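Long-range contacts in D-alanyl-D-alanine carboxypeptidase (Streptococcus pneumoniae R6, PDB 1XP4), which probably removes the terminal D-alanine from sugar-peptide precursors of the cell wall, acting as a serine-type D-Ala-D-Ala carboxypeptidase: residues 20-25 with 245-250; 24-29 with 359-364; 295-300 with 336-341. All coordinates share one frame; numbering follows the deposited sequence.

Contact 1 (20-25 with 245-250); sequences VEANTG and RVITVV
Two adjacent strands of the five-stranded antiparallel sheet of the penicillin-binding domain, a member of the beta-lactamase clan, meet here: the end of 17-21 and part of 244-253. Val20 and Ile247 form a hydrogen-bonded pair. Val20 N donates to Ile247 O (2.9 Å), and Ile247 N returns a nearly straight bond to Val20 O (2.7 Å, 176° at the hydrogen). Their side chains lie alongside each other on one face, Val20 CG2 against Ile247 CB at 3.8 Å. Glu21 and Val246, the next, non-hydrogen-bonded pair, turn to the other face. Beyond it the strand ends, yet Ala22 N still reaches Arg245 O at 3.0 Å, now from above the carbonyl plane. Ala22 CB points toward strand 244-253 and rests on Arg245 CG (3.4 Å) and Ile247 CG1, while the guanidinium of Arg245 leads away to a salt bridge with Asp221. Helix 170-183 packs on Ile247, and its Arg178 takes the carbonyls of Ala22 and Asn23; helix 262-277 lies on Val246 from the other face. The turn out of the strand is closed by Gly25 N on Glu21 O and by the Glu21 side chain, bent at chi2 (-81°). Glu21 OE1 is gripped twice: by Thr24 OG1 on the anti lone pair (2.9 Å), and by Thr24 N from above the carboxylate plane (2.8 Å).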
loop_
_atom_site.group_PDB
_atom_site.type_symbol
_atom_site.label_atom_id
_atom_site.label_comp_id
_atom_site.label_asym_id
_atom_site.label_seq_id
_atom_site.Cartn_x
_atom_site.Cartn_y
_atom_site.Cartn_z
ATOM N N VAL A 20 5.950 0.075 -7.774
ATOM C CA VAL A 20 4.946 -0.722 -8.479
ATOM C C VAL A 20 3.697 0.069 -8.825
ATOM O O VAL A 20 3.356 1.034 -8.143
ATOM C CB VAL A 20 4.507 -1.961 -7.663
ATOM C CG1 VAL A 20 5.685 -2.874 -7.465
ATOM C CG2 VAL A 20 3.921 -1.538 -6.328
ATOM N N GLU A 21 3.030 -0.333 -9.902
ATOM C CA GLU A 21 1.798 0.328 -10.300
ATOM C C GLU A 21 0.777 -0.307 -9.375
ATOM O O GLU A 21 0.544 -1.508 -9.433
ATOM C CB GLU A 21 1.487 0.034 -11.762
ATOM C CG GLU A 21 0.315 0.808 -12.323
ATOM C CD GLU A 21 -1.011 0.190 -11.960
ATOM O OE1 GLU A 21 -1.182 -1.025 -12.211
ATOM O OE2 GLU A 21 -1.884 0.917 -11.432
ATOM N N ALA A 22 0.194 0.502 -8.501
ATOM C CA ALA A 22 -0.760 0.020 -7.505
ATOM C C ALA A 22 -1.745 -1.039 -7.961
ATOM O O ALA A 22 -1.756 -2.156 -7.433
ATOM C CB ALA A 22 -1.522 1.186 -6.906
ATOM N N ASN A 23 -2.563 -0.701 -8.950
ATOM C CA ASN A 23 -3.579 -1.620 -9.399
ATOM C C ASN A 23 -3.139 -3.016 -9.824
ATOM O O ASN A 23 -3.702 -4.009 -9.347
ATOM C CB ASN A 23 -4.402 -0.982 -10.505
ATOM C CG ASN A 23 -5.715 -1.688 -10.704
ATOM O OD1 ASN A 23 -6.274 -2.233 -9.752
ATOM N ND2 ASN A 23 -6.229 -1.676 -11.928
ATOM N N THR A 24 -2.147 -3.121 -10.705
ATOM C CA THR A 24 -1.724 -4.445 -11.154
ATOM C C THR A 24 -0.560 -5.038 -10.377
ATOM O O THR A 24 -0.266 -6.224 -10.507
ATOM C CB THR A 24 -1.355 -4.440 -12.645
ATOM O OG1 THR A 24 -0.179 -3.646 -12.849
ATOM C CG2 THR A 24 -2.503 -3.869 -13.467
ATOM N N GLY A 25 0.098 -4.222 -9.562
ATOM C CA GLY A 25 1.224 -4.714 -8.793
ATOM C C GLY A 25 2.434 -4.982 -9.668
ATOM O O GLY A 25 3.373 -5.673 -9.256
ATOM N N ARG A 245 -1.304 5.348 -10.763
ATOM C CA ARG A 245 -0.982 5.269 -9.340
ATOM C C ARG A 245 0.263 4.420 -9.124
ATOM O O ARG A 245 0.340 3.264 -9.548
ATOM C CB ARG A 245 -2.140 4.671 -8.550
ATOM C CG ARG A 245 -1.866 4.595 -7.069
ATOM C CD ARG A 245 -3.054 5.102 -6.285
ATOM N NE ARG A 245 -2.611 6.064 -5.284
ATOM C CZ ARG A 245 -3.341 7.087 -4.858
ATOM N NH1 ARG A 245 -4.562 7.285 -5.342
ATOM N NH2 ARG A 245 -2.831 7.933 -3.971
ATOM N N VAL A 246 1.234 5.004 -8.441
ATOM C CA VAL A 246 2.486 4.331 -8.187
ATOM C C VAL A 246 2.746 4.211 -6.705
ATOM O O VAL A 246 2.535 5.165 -5.955
ATOM C CB VAL A 246 3.664 5.110 -8.811
ATOM C CG1 VAL A 246 4.984 4.447 -8.436
ATOM C CG2 VAL A 246 3.509 5.182 -10.326
ATOM N N ILE A 247 3.186 3.029 -6.285
ATOM C CA ILE A 247 3.541 2.812 -4.896
ATOM C C ILE A 247 5.052 2.763 -4.889
ATOM O O ILE A 247 5.668 2.033 -5.657
ATOM C CB ILE A 247 2.986 1.508 -4.334
ATOM C CG1 ILE A 247 1.456 1.560 -4.324
ATOM C CG2 ILE A 247 3.518 1.308 -2.915
ATOM C CD1 ILE A 247 0.812 0.408 -3.582
ATOM N N THR A 248 5.635 3.569 -4.014
ATOM C CA THR A 248 7.077 3.709 -3.894
ATOM C C THR A 248 7.610 3.273 -2.535
ATOM O O THR A 248 7.060 3.634 -1.490
ATOM C CB THR A 248 7.463 5.188 -4.162
ATOM O OG1 THR A 248 7.667 5.367 -5.567
ATOM C CG2 THR A 248 8.717 5.596 -3.399
ATOM N N VAL A 249 8.685 2.493 -2.562
ATOM C CA VAL A 249 9.320 2.131 -1.324
ATOM C C VAL A 249 10.813 2.411 -1.415
ATOM O O VAL A 249 11.547 1.821 -2.166
ATOM C CB VAL A 249 9.054 0.651 -1.135
ATOM C CG1 VAL A 249 9.596 0.200 0.194
ATOM C CG2 VAL A 249 7.555 0.379 -1.190
ATOM N N VAL A 250 11.267 3.432 -0.670
ATOM C CA VAL A 250 12.688 3.756 -0.605
ATOM C C VAL A 250 13.171 3.478 0.845
ATOM O O VAL A 250 12.849 4.217 1.751
ATOM C CB VAL A 250 12.817 5.268 -0.916
ATOM C CG1 VAL A 250 14.112 5.857 -0.336
ATOM C CG2 VAL A 250 12.780 5.578 -2.398
#

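Contact 2 (24-29 with 359-364)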
loop_
_atom_site.group_PDB
_atom_site.type_symbol
_atom_site.label_atom_id
_atom_site.label_comp_id
_atom_site.label_asym_id
_atom_site.label_seq_id
_atom_site.Cartn_x
_atom_site.Cartn_y
_atom_site.Cartn_z
ATOM N N THR A 24 -2.147 -3.121 -10.705
ATOM C CA THR A 24 -1.724 -4.445 -11.154
ATOM C C THR A 24 -0.560 -5.038 -10.377
ATOM O O THR A 24 -0.266 -6.224 -10.507
ATOM C CB THR A 24 -1.355 -4.440 -12.645
ATOM O OG1 THR A 24 -0.179 -3.646 -12.849
ATOM C CG2 THR A 24 -2.503 -3.869 -13.467
ATOM N N GLY A 25 0.098 -4.222 -9.562
ATOM C CA GLY A 25 1.224 -4.714 -8.793
ATOM C C GLY A 25 2.434 -4.982 -9.668
ATOM O O GLY A 25 3.373 -5.673 -9.256
ATOM N N LYS A 26 2.411 -4.437 -10.880
ATOM C CA LYS A 26 3.512 -4.616 -11.810
ATOM C C LYS A 26 4.725 -3.849 -11.311
ATOM O O LYS A 26 4.616 -2.704 -10.873
ATOM C CB LYS A 26 3.128 -4.120 -13.200
ATOM C CG LYS A 26 4.274 -4.202 -14.175
ATOM C CD LYS A 26 3.955 -3.539 -15.503
ATOM C CE LYS A 26 5.202 -3.478 -16.395
ATOM N NZ LYS A 26 5.761 -4.838 -16.729
ATOM N N ILE A 27 5.886 -4.483 -11.380
ATOM C CA ILE A 27 7.119 -3.855 -10.923
ATOM C C ILE A 27 7.720 -2.934 -11.989
ATOM O O ILE A 27 7.967 -3.349 -13.121
ATOM C CB ILE A 27 8.142 -4.933 -10.507
ATOM C CG1 ILE A 27 7.567 -5.747 -9.342
ATOM C CG2 ILE A 27 9.468 -4.287 -10.150
ATOM C CD1 ILE A 27 8.377 -6.966 -8.962
ATOM N N LEU A 28 7.955 -1.681 -11.615
ATOM C CA LEU A 28 8.507 -0.701 -12.544
ATOM C C LEU A 28 9.994 -0.424 -12.306
ATOM O O LEU A 28 10.728 -0.056 -13.228
ATOM C CB LEU A 28 7.714 0.601 -12.437
ATOM C CG LEU A 28 6.201 0.469 -12.615
ATOM C CD1 LEU A 28 5.548 1.825 -12.405
ATOM C CD2 LEU A 28 5.890 -0.078 -14.004
ATOM N N TYR A 29 10.431 -0.587 -11.064
ATOM C CA TYR A 29 11.818 -0.361 -10.703
ATOM C C TYR A 29 12.177 -1.116 -9.436
ATOM O O TYR A 29 11.363 -1.254 -8.519
ATOM C CB TYR A 29 12.093 1.117 -10.464
ATOM C CG TYR A 29 13.525 1.364 -10.062
ATOM C CD1 TYR A 29 14.526 1.435 -11.020
ATOM C CD2 TYR A 29 13.894 1.428 -8.723
ATOM C CE1 TYR A 29 15.858 1.556 -10.662
ATOM C CE2 TYR A 29 15.226 1.546 -8.355
ATOM C CZ TYR A 29 16.200 1.608 -9.332
ATOM O OH TYR A 29 17.523 1.723 -8.995
ATOM N N GLN A 359 10.932 -9.391 -10.565
ATOM C CA GLN A 359 10.135 -10.615 -10.564
ATOM C C GLN A 359 8.863 -10.349 -11.373
ATOM O O GLN A 359 7.948 -11.168 -11.407
ATOM C CB GLN A 359 9.777 -11.018 -9.133
ATOM C CG GLN A 359 10.959 -10.958 -8.194
ATOM C CD GLN A 359 10.699 -11.657 -6.881
ATOM O OE1 GLN A 359 10.673 -12.885 -6.819
ATOM N NE2 GLN A 359 10.499 -10.879 -5.821
ATOM N N GLY A 360 8.828 -9.185 -12.020
ATOM C CA GLY A 360 7.693 -8.799 -12.841
ATOM C C GLY A 360 6.554 -8.160 -12.072
ATOM O O GLY A 360 6.277 -6.966 -12.219
ATOM N N TYR A 361 5.890 -8.969 -11.250
ATOM C CA TYR A 361 4.760 -8.517 -10.454
ATOM C C TYR A 361 4.893 -8.938 -8.992
ATOM O O TYR A 361 5.511 -9.961 -8.689
ATOM C CB TYR A 361 3.465 -9.097 -11.028
ATOM C CG TYR A 361 3.055 -8.516 -12.360
ATOM C CD1 TYR A 361 3.778 -8.788 -13.519
ATOM C CD2 TYR A 361 1.961 -7.659 -12.450
ATOM C CE1 TYR A 361 3.421 -8.212 -14.737
ATOM C CE2 TYR A 361 1.594 -7.081 -13.653
ATOM C CZ TYR A 361 2.327 -7.354 -14.794
ATOM O OH TYR A 361 1.972 -6.748 -15.977
ATOM N N ILE A 362 4.317 -8.147 -8.085
ATOM C CA ILE A 362 4.354 -8.475 -6.661
ATOM C C ILE A 362 3.145 -9.341 -6.309
ATOM O O ILE A 362 2.813 -9.531 -5.142
ATOM C CB ILE A 362 4.323 -7.210 -5.764
ATOM C CG1 ILE A 362 3.065 -6.387 -6.055
ATOM C CG2 ILE A 362 5.585 -6.393 -5.974
ATOM C CD1 ILE A 362 2.760 -5.346 -4.989
ATOM N N THR A 363 2.485 -9.855 -7.339
ATOM C CA THR A 363 1.316 -10.709 -7.179
ATOM C C THR A 363 1.425 -11.825 -8.215
ATOM O O THR A 363 1.965 -11.614 -9.296
ATOM C CB THR A 363 0.009 -9.895 -7.392
ATOM O OG1 THR A 363 -1.124 -10.760 -7.287
ATOM C CG2 THR A 363 0.001 -9.231 -8.750
ATOM N N THR A 364 0.932 -13.016 -7.894
ATOM C CA THR A 364 1.021 -14.125 -8.836
ATOM C C THR A 364 0.041 -13.937 -9.978
ATOM O O THR A 364 0.037 -14.711 -10.933
ATOM C CB THR A 364 0.687 -15.461 -8.180
ATOM O OG1 THR A 364 -0.734 -15.615 -8.119
ATOM C CG2 THR A 364 1.248 -15.515 -6.777
HETATM O O HOH W 1 7.295 -5.558 -14.393
#
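A loop of the PBP5-type C-terminal domain docks here on an edge strand, 26-31, of the catalytic domain's sheet, making part of the interface between the two domains. The backbones join in a single bridge centred on Lys26 and Tyr361. Ile362 N donates to Gly25 O at 2.9 Å and Ile27 N to Gly360 O at 2.6 Å; both bonds are close to straight and lie in the plane of the accepting carbonyl. Tyr361 CG stands anti to its own carbonyl carbon (chi1 -70°), which lays the phenol across Lys26. Lys26 CA sits over one face, 3.9 Å from the centroid of the Tyr361 ring, in a CH-pi contact offset toward the rim, and Lys26 CB comes down on Tyr361 CE2 at 3.4 Å. At the ring edge, in plane, Thr24 O meets Tyr361 CD2 at 3.3 Å. The Lys26 chain is extended and crosses the phenol obliquely, CG and CD passing near Tyr361 OH, and bends only at chi4 (61°). Asp353 ties the two ends together, with a salt bridge to Lys26 NZ and a hydrogen bond from Tyr361 OH. Lys26 NZ also donates to Asp355 O and to a water, 2.9 Å away, which in turn bonds Ile27 O and Gly360 O and so laces the two backbones together. Ile27 CG1 and CD1 pack against Gly360, and Ile27 CG1 meets Ile362 CG2 at 4.0 Å. Val20 and Tyr171 of the catalytic domain also touch Ile362. Ile362 CG1 lies on Gly25, 3.7 Å from Gly25 CA. Such an isolated beta bridge, docking a C-terminal-domain loop on an edge strand of the catalytic sheet, belongs to the two-domain architecture of PBP5-like carboxypeptidases.

Contact 3 (295-300 with 336-341)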
loop_
_atom_site.group_PDB
_atom_site.type_symbol
_atom_site.label_atom_id
_atom_site.label_comp_id
_atom_site.label_asym_id
_atom_site.label_seq_id
_atom_site.Cartn_x
_atom_site.Cartn_y
_atom_site.Cartn_z
ATOM N N ALA A 295 -18.883 -13.902 -26.409
ATOM C CA ALA A 295 -18.800 -15.072 -25.539
ATOM C C ALA A 295 -20.084 -15.889 -25.544
ATOM O O ALA A 295 -21.161 -15.372 -25.277
ATOM C CB ALA A 295 -18.470 -14.636 -24.125
ATOM N N PRO A 296 -19.973 -17.186 -25.852
ATOM C CA PRO A 296 -21.050 -18.171 -25.923
ATOM C C PRO A 296 -22.130 -18.199 -24.839
ATOM O O PRO A 296 -21.861 -17.984 -23.657
ATOM C CB PRO A 296 -20.281 -19.480 -26.011
ATOM C CG PRO A 296 -19.175 -19.099 -26.932
ATOM C CD PRO A 296 -18.715 -17.779 -26.348
ATOM N N VAL A 297 -23.358 -18.469 -25.283
ATOM C CA VAL A 297 -24.597 -18.674 -24.570
ATOM C C VAL A 297 -25.318 -19.780 -25.318
ATOM O O VAL A 297 -25.212 -19.921 -26.533
ATOM C CB VAL A 297 -25.396 -17.334 -24.594
ATOM C CG1 VAL A 297 -26.782 -17.480 -23.937
ATOM C CG2 VAL A 297 -24.616 -16.266 -23.819
ATOM N N GLN A 298 -25.979 -20.627 -24.540
ATOM C CA GLN A 298 -26.513 -21.829 -25.122
ATOM C C GLN A 298 -27.983 -21.854 -24.813
ATOM O O GLN A 298 -28.456 -22.799 -24.207
ATOM C CB GLN A 298 -25.847 -23.007 -24.383
ATOM C CG GLN A 298 -26.301 -23.042 -22.917
ATOM C CD GLN A 298 -25.774 -24.254 -22.184
ATOM O OE1 GLN A 298 -26.218 -24.597 -21.098
ATOM N NE2 GLN A 298 -24.705 -24.842 -22.761
ATOM N N ASP A 299 -28.710 -20.744 -25.197
ATOM C CA ASP A 299 -30.212 -20.616 -25.120
ATOM C C ASP A 299 -30.761 -19.242 -25.602
ATOM O O ASP A 299 -31.196 -18.435 -24.806
ATOM C CB ASP A 299 -30.813 -20.732 -23.692
ATOM C CG ASP A 299 -30.415 -21.937 -22.838
ATOM O OD1 ASP A 299 -29.646 -21.698 -21.933
ATOM O OD2 ASP A 299 -31.174 -22.912 -22.756
ATOM N N GLY A 300 -30.722 -18.904 -26.907
ATOM C CA GLY A 300 -31.698 -17.856 -27.314
ATOM C C GLY A 300 -31.310 -17.201 -28.640
ATOM O O GLY A 300 -31.675 -17.595 -29.736
ATOM N N ILE A 336 -22.318 -20.158 -21.704
ATOM C CA ILE A 336 -22.988 -20.179 -20.441
ATOM C C ILE A 336 -24.496 -20.235 -20.554
ATOM O O ILE A 336 -25.200 -19.487 -21.196
ATOM C CB ILE A 336 -22.450 -18.962 -19.616
ATOM C CG1 ILE A 336 -23.397 -17.749 -19.597
ATOM C CG2 ILE A 336 -21.112 -18.455 -20.183
ATOM C CD1 ILE A 336 -23.063 -16.714 -20.686
ATOM N N PRO A 337 -25.385 -20.463 -19.539
ATOM C CA PRO A 337 -26.824 -20.513 -19.759
ATOM C C PRO A 337 -27.441 -19.129 -19.983
ATOM O O PRO A 337 -26.790 -18.064 -19.854
ATOM C CB PRO A 337 -27.481 -21.169 -18.522
ATOM C CG PRO A 337 -26.465 -21.197 -17.382
ATOM C CD PRO A 337 -25.102 -20.722 -18.116
ATOM N N ALA A 338 -28.682 -19.119 -20.457
ATOM C CA ALA A 338 -29.442 -17.881 -20.578
ATOM C C ALA A 338 -30.624 -17.998 -19.622
ATOM O O ALA A 338 -30.918 -19.090 -19.138
ATOM C CB ALA A 338 -29.937 -17.683 -22.001
ATOM N N PRO A 339 -31.315 -16.881 -19.338
ATOM C CA PRO A 339 -31.048 -15.553 -19.890
ATOM C C PRO A 339 -29.814 -14.860 -19.304
ATOM O O PRO A 339 -29.448 -15.062 -18.141
ATOM C CB PRO A 339 -32.334 -14.793 -19.587
ATOM C CG PRO A 339 -32.719 -15.340 -18.277
ATOM C CD PRO A 339 -32.514 -16.835 -18.473
ATOM N N LEU A 340 -29.178 -14.048 -20.141
ATOM C CA LEU A 340 -27.999 -13.297 -19.747
ATOM C C LEU A 340 -28.339 -11.811 -19.787
ATOM O O LEU A 340 -28.647 -11.267 -20.846
ATOM C CB LEU A 340 -26.836 -13.597 -20.700
ATOM C CG LEU A 340 -25.477 -12.975 -20.364
ATOM C CD1 LEU A 340 -24.935 -13.566 -19.064
ATOM C CD2 LEU A 340 -24.511 -13.232 -21.506
ATOM N N GLU A 341 -28.291 -11.165 -18.625
ATOM C CA GLU A 341 -28.595 -9.741 -18.520
ATOM C C GLU A 341 -27.444 -8.904 -19.049
ATOM O O GLU A 341 -26.283 -9.282 -18.914
ATOM C CB GLU A 341 -28.859 -9.340 -17.064
ATOM C CG GLU A 341 -30.039 -10.034 -16.390
ATOM C CD GLU A 341 -31.317 -9.997 -17.224
ATOM O OE1 GLU A 341 -31.573 -8.978 -17.904
ATOM O OE2 GLU A 341 -32.077 -10.990 -17.187
#
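Ile336 opens the meeting of two loops at the far end of the C-terminal domain, remote from the annotated active-site residues. Ile336 N donates to Pro296 O at 3.0 Å; the bond is well aligned at the hydrogen (162°), but the donor stands above the carbonyl plane. Ile336 CB points away from loop 295-300, but CD1 turns in, crossing Val297 obliquely to meet Val297 CG2 at 3.5 Å. Ile336 O takes a CA-H...O contact from Val297 CA, also at 3.5 Å. Pro337 follows at the surface. Pro337 CA is approached by Gln298 CG at 4.1 Å and by Asp299 OD1. Ala338 makes two different contacts. Ala338 N donates to Asp299 OD1 at 3.1 Å, meeting the oxygen from above the carboxylate plane. Ala338 CB points toward the loop 295-300 and touches both Asp299 CB, at 3.6 Å, and Val297 CG1. Asp299 CG lies anti to its carbonyl carbon (chi1 -51°), which swings OD1 over to the amide. The peptide bond before Pro339 is cis, in the turn between Ala338 and Leu340. Leu340 then brings the chain back in: with CG anti to the backbone N (chi1 -175°), Leu340 CD2 comes to Val297 CG2 at 3.8 Å. Val297 therefore sits between its neighbours, with CG1 against Ala338 and CG2 shared by Ile336 and Leu340. Leu340 also touches Val305 and Val346, linking this apolar patch to strand 345-350. The chemistry is that of one buried valine held by aliphatic carbons, flanked by two backbone amides, one given to a carbonyl and the other to a carboxylate whose negative charge probably strengthens the bond.

Overall arrangement
Contacts 1 and 2 are neighbours, their centres 8 Å apart: they share Thr24 and Gly25 and reach adjacent strands, 17-21 and 26-31, of one antiparallel sheet. Between them Glu21 N probably bonds Lys26 O, and Val20 packs on Ile27, so the sheet's inner pairing leads straight into the domain interface. Contact 3 stands alone, about 22 Å from either at the nearest atoms. Along the chain contact 1 closes before contact 3 opens, and contact 3 falls within the long stretch of chain between the two segments of contact 2. The catalytic domain is thus joined at one edge strand of its sheet to a C-terminal domain that extends well away from it.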